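Local coordinates for universal stress protein (Archaeoglobus fulgidus, PDB 6HCD) that is of unknown molecular function but belongs to the universal stress protein A family, whose members are generally linked to survival under stress, at residues A[139-142]-A[143-147]; A[42-45]-A[46-49]. One frame throughout, in Å; residues are numbered along the deposited sequence.

Two helices of one alpha/beta domain show how the same local backbone pattern serves different surroundings. Contact 1 lies on helix 138-146 and contact 2 on helix 36-52; their centres are about 20 Å apart and they do not touch. Strand 151-154 links them indirectly: V151 and C153 meet contact 1, while the alternate residues I152 and I154 meet contact 2. Contact 2 is the more buried, with leucine and alanines turned to the fold and acidic ends to the subunit interface. Contact 1 is partly buried, setting an apolar side against a flank that carries arginine, aspartate and lysine. Both reach the second subunit, where R52 meets contact 2 and F136, L134 and K155 meet contact 1.

Contact 1 of 2, residues A[139-142]-A[143-147]; sequences VARD and VILKA
K146 reaches back over the preceding helical turn to D142, and its carbons follow the carbonyl group of that residue. CB lies 3.1 Å from D142 O, CG 3.3 Å from the same oxygen, and CD is a little farther off. This path comes from CG lying beside the backbone N and anti to the carbonyl carbon (chi1 -74°), with the chain extended beyond it. At the tip, NZ stands 4.5 Å from D142 OD2, near enough for attraction but beyond a salt bridge; its ion-pair partner is D107 on helix 105-115. The K146 N-H completes the turn with a 2.9 Å hydrogen bond to D142 O.

R141 lies on the other flank of D142. Its NH1 donates to D142 OD1 at 3.2 Å, the acceptor lying within 1° of the guanidinium plane, in a salt bridge between sequence neighbours. NH1 also comes within 3.4 Å of L145 CD1, as the two side chains cross obliquely, and NH2 binds L134 O of the second subunit. On the apolar side, I144 lays CG1 3.2 Å from A140 O, and its side chain packs on I125 and C153 of the sheet.

This is the last helix of a Rossmann-like universal stress protein domain, and its end is held across the dimer: K155 NZ of the second subunit donates to both I144 O and A147 O. The D142 carboxylate, with R141 bound to it and K146 nearby, would probably be kept ionised, and R141, shared between it and L134 O of the second subunit, ties this charged flank to the interface.

Contact 2 of 2, residues A[42-45]-A[46-49]; sequences LRFA and AEEA
F44 overlaps E48 one turn farther along helix 36-52, the helical crossover of the beta-alpha-beta unit between strands 27-30 and 56-62. The two side chains run side by side and point the same way. Ring atom CE1 of F44 is 3.7 Å from E48 CG and 3.5 Å from E48 OE2, with ring and carboxylate planes 40° apart. F44 carries its ring anti to the backbone N (chi1 -165°), towards the following turn, while E48 bends at chi2 (-82°) to bring its carboxylate beside that ring. In the backbone, the E48 N-H bonds to F44 O at 3.0 Å.

The carboxylate joins the two subunits: OE1 pairs with R52 of its own chain, OE2 with R52 of the second subunit. OE2 also lies close to its counterpart on E48 of that subunit, a like-charge approach that the arginines probably offset. An alanine in place of E48 would probably leave both R52 side chains short of a carboxylate and one flank of the F44 ring without its neighbour. E47 adds a further intersubunit salt bridge, from OE1 to R52 of the second subunit.

Facing inward, L42 packs on W82 and I86 of helix 70-89, and A45 on I27 and V29 of the sheet. One turn on from A45, the methyl CB of A49 sits 3.5 Å from A45 O, the oxygen that also accepts the A49 N-H.

Contact 1 of 2, residues A[139-142]-A[143-147]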
loop_
_atom_site.group_PDB
_atom_site.type_symbol
_atom_site.label_atom_id
_atom_site.label_comp_id
_atom_site.label_asym_id
_atom_site.label_seq_id
_atom_site.Cartn_x
_atom_site.Cartn_y
_atom_site.Cartn_z
ATOM N N VAL A 139 14.113 0.911 -3.044
ATOM C CA VAL A 139 13.713 1.314 -1.684
ATOM C C VAL A 139 12.270 0.857 -1.420
ATOM O O VAL A 139 12.009 0.176 -0.442
ATOM C CB VAL A 139 13.903 2.827 -1.453
ATOM C CG1 VAL A 139 13.370 3.271 -0.094
ATOM C CG2 VAL A 139 15.360 3.231 -1.614
ATOM N N ALA A 140 11.356 1.200 -2.331
ATOM C CA ALA A 140 9.933 0.872 -2.192
ATOM C C ALA A 140 9.748 -0.646 -2.085
ATOM O O ALA A 140 8.968 -1.117 -1.281
ATOM C CB ALA A 140 9.151 1.426 -3.358
ATOM N N ARG A 141 10.455 -1.398 -2.928
ATOM C CA ARG A 141 10.367 -2.848 -2.954
ATOM C C ARG A 141 10.599 -3.416 -1.545
ATOM O O ARG A 141 9.829 -4.213 -1.043
ATOM C CB ARG A 141 11.390 -3.407 -3.945
ATOM C CG ARG A 141 11.461 -4.923 -3.982
ATOM C CD ARG A 141 12.774 -5.409 -4.599
ATOM N NE ARG A 141 12.665 -6.809 -4.973
ATOM C CZ ARG A 141 12.668 -7.819 -4.108
ATOM N NH1 ARG A 141 12.988 -7.604 -2.842
ATOM N NH2 ARG A 141 12.336 -9.031 -4.517
ATOM N N ASP A 142 11.698 -3.001 -0.916
ATOM C CA ASP A 142 12.104 -3.571 0.362
ATOM C C ASP A 142 11.225 -3.025 1.499
ATOM O O ASP A 142 10.982 -3.725 2.466
ATOM C CB ASP A 142 13.596 -3.349 0.606
ATOM C CG ASP A 142 14.492 -4.323 -0.152
ATOM O OD1 ASP A 142 13.968 -5.190 -0.917
ATOM O OD2 ASP A 142 15.714 -4.196 0.015
ATOM N N VAL A 143 10.752 -1.782 1.386
ATOM C CA VAL A 143 9.800 -1.239 2.367
ATOM C C VAL A 143 8.531 -2.091 2.361
ATOM O O VAL A 143 8.055 -2.446 3.420
ATOM C CB VAL A 143 9.463 0.242 2.120
ATOM C CG1 VAL A 143 8.233 0.693 2.900
ATOM C CG2 VAL A 143 10.652 1.121 2.429
ATOM N N ILE A 144 8.002 -2.407 1.174
ATOM C CA ILE A 144 6.776 -3.170 1.059
ATOM C C ILE A 144 6.931 -4.538 1.741
ATOM O O ILE A 144 6.025 -4.981 2.428
ATOM C CB ILE A 144 6.332 -3.301 -0.412
ATOM C CG1 ILE A 144 5.941 -1.945 -1.001
ATOM C CG2 ILE A 144 5.210 -4.319 -0.566
ATOM C CD1 ILE A 144 5.975 -1.923 -2.516
ATOM N N LEU A 145 8.071 -5.198 1.549
ATOM C CA LEU A 145 8.276 -6.572 2.065
ATOM C C LEU A 145 8.633 -6.567 3.557
ATOM O O LEU A 145 8.239 -7.476 4.290
ATOM C CB LEU A 145 9.383 -7.235 1.243
ATOM C CG LEU A 145 9.027 -7.498 -0.221
ATOM C CD1 LEU A 145 10.210 -8.081 -0.968
ATOM C CD2 LEU A 145 7.831 -8.441 -0.297
ATOM N N LYS A 146 9.405 -5.565 3.996
ATOM C CA LYS A 146 9.956 -5.544 5.359
ATOM C C LYS A 146 8.994 -4.917 6.381
ATOM O O LYS A 146 9.126 -5.172 7.560
ATOM C CB LYS A 146 11.300 -4.810 5.388
ATOM C CG LYS A 146 12.449 -5.596 4.773
ATOM C CD LYS A 146 13.719 -4.802 4.603
ATOM C CE LYS A 146 14.850 -5.652 4.077
ATOM N NZ LYS A 146 16.163 -5.054 4.406
ATOM N N ALA A 147 8.056 -4.078 5.932
ATOM C CA ALA A 147 7.261 -3.280 6.867
ATOM C C ALA A 147 6.393 -4.178 7.751
ATOM O O ALA A 147 5.882 -5.179 7.282
ATOM C CB ALA A 147 6.421 -2.277 6.126
#

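Contact 2 of 2, residues A[42-45]-A[46-49]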
loop_
_atom_site.group_PDB
_atom_site.type_symbol
_atom_site.label_atom_id
_atom_site.label_comp_id
_atom_site.label_asym_id
_atom_site.label_seq_id
_atom_site.Cartn_x
_atom_site.Cartn_y
_atom_site.Cartn_z
ATOM N N LEU A 42 2.417 12.679 -1.435
ATOM C CA LEU A 42 2.116 13.585 -0.319
ATOM C C LEU A 42 0.633 13.955 -0.307
ATOM O O LEU A 42 0.045 14.018 0.747
ATOM C CB LEU A 42 2.995 14.830 -0.438
ATOM C CG LEU A 42 4.468 14.623 -0.108
ATOM C CD1 LEU A 42 5.317 15.752 -0.678
ATOM C CD2 LEU A 42 4.691 14.470 1.385
ATOM N N ARG A 43 0.045 14.216 -1.480
ATOM C CA ARG A 43 -1.375 14.560 -1.575
ATOM C C ARG A 43 -2.226 13.392 -1.050
ATOM O O ARG A 43 -3.200 13.615 -0.329
ATOM C CB ARG A 43 -1.755 14.945 -3.009
ATOM C CG ARG A 43 -1.234 16.314 -3.412
ATOM C CD ARG A 43 -1.952 16.912 -4.609
ATOM N NE ARG A 43 -1.699 16.140 -5.812
ATOM C CZ ARG A 43 -0.697 16.373 -6.658
ATOM N NH1 ARG A 43 0.147 17.365 -6.426
ATOM N NH2 ARG A 43 -0.534 15.610 -7.723
ATOM N N PHE A 44 -1.856 12.156 -1.394
ATOM C CA PHE A 44 -2.628 10.988 -0.920
ATOM C C PHE A 44 -2.484 10.840 0.602
ATOM O O PHE A 44 -3.466 10.587 1.291
ATOM C CB PHE A 44 -2.203 9.687 -1.607
ATOM C CG PHE A 44 -3.195 8.569 -1.408
ATOM C CD1 PHE A 44 -3.143 7.769 -0.278
ATOM C CD2 PHE A 44 -4.202 8.346 -2.331
ATOM C CE1 PHE A 44 -4.055 6.743 -0.101
ATOM C CE2 PHE A 44 -5.108 7.311 -2.156
ATOM C CZ PHE A 44 -5.033 6.516 -1.039
ATOM N N ALA A 45 -1.246 10.984 1.097
ATOM C CA ALA A 45 -0.939 10.934 2.520
ATOM C C ALA A 45 -1.733 11.996 3.298
ATOM O O ALA A 45 -2.264 11.704 4.370
ATOM C CB ALA A 45 0.547 11.079 2.728
ATOM N N ALA A 46 -1.793 13.223 2.774
ATOM C CA ALA A 46 -2.526 14.330 3.406
ATOM C C ALA A 46 -4.016 14.003 3.498
ATOM O O ALA A 46 -4.653 14.327 4.505
ATOM C CB ALA A 46 -2.320 15.633 2.652
ATOM N N GLU A 47 -4.572 13.382 2.452
ATOM C CA GLU A 47 -5.979 13.034 2.433
ATOM C C GLU A 47 -6.247 11.965 3.504
ATOM O O GLU A 47 -7.221 12.072 4.246
ATOM C CB GLU A 47 -6.380 12.609 1.020
ATOM C CG GLU A 47 -7.797 12.090 0.894
ATOM C CD GLU A 47 -8.161 11.580 -0.491
ATOM O OE1 GLU A 47 -7.487 10.663 -1.045
ATOM O OE2 GLU A 47 -9.133 12.092 -1.006
ATOM N N GLU A 48 -5.375 10.954 3.598
ATOM C CA GLU A 48 -5.481 9.929 4.640
ATOM C C GLU A 48 -5.489 10.594 6.031
ATOM O O GLU A 48 -6.286 10.251 6.902
ATOM C CB GLU A 48 -4.310 8.947 4.530
ATOM C CG GLU A 48 -4.468 7.925 3.432
ATOM C CD GLU A 48 -5.335 6.733 3.788
ATOM O OE1 GLU A 48 -5.678 6.594 4.962
ATOM O OE2 GLU A 48 -5.686 5.975 2.876
ATOM N N ALA A 49 -4.587 11.558 6.226
ATOM C CA ALA A 49 -4.392 12.243 7.502
ATOM C C ALA A 49 -5.623 13.096 7.845
ATOM O O ALA A 49 -6.065 13.091 8.989
ATOM C CB ALA A 49 -3.142 13.091 7.437
#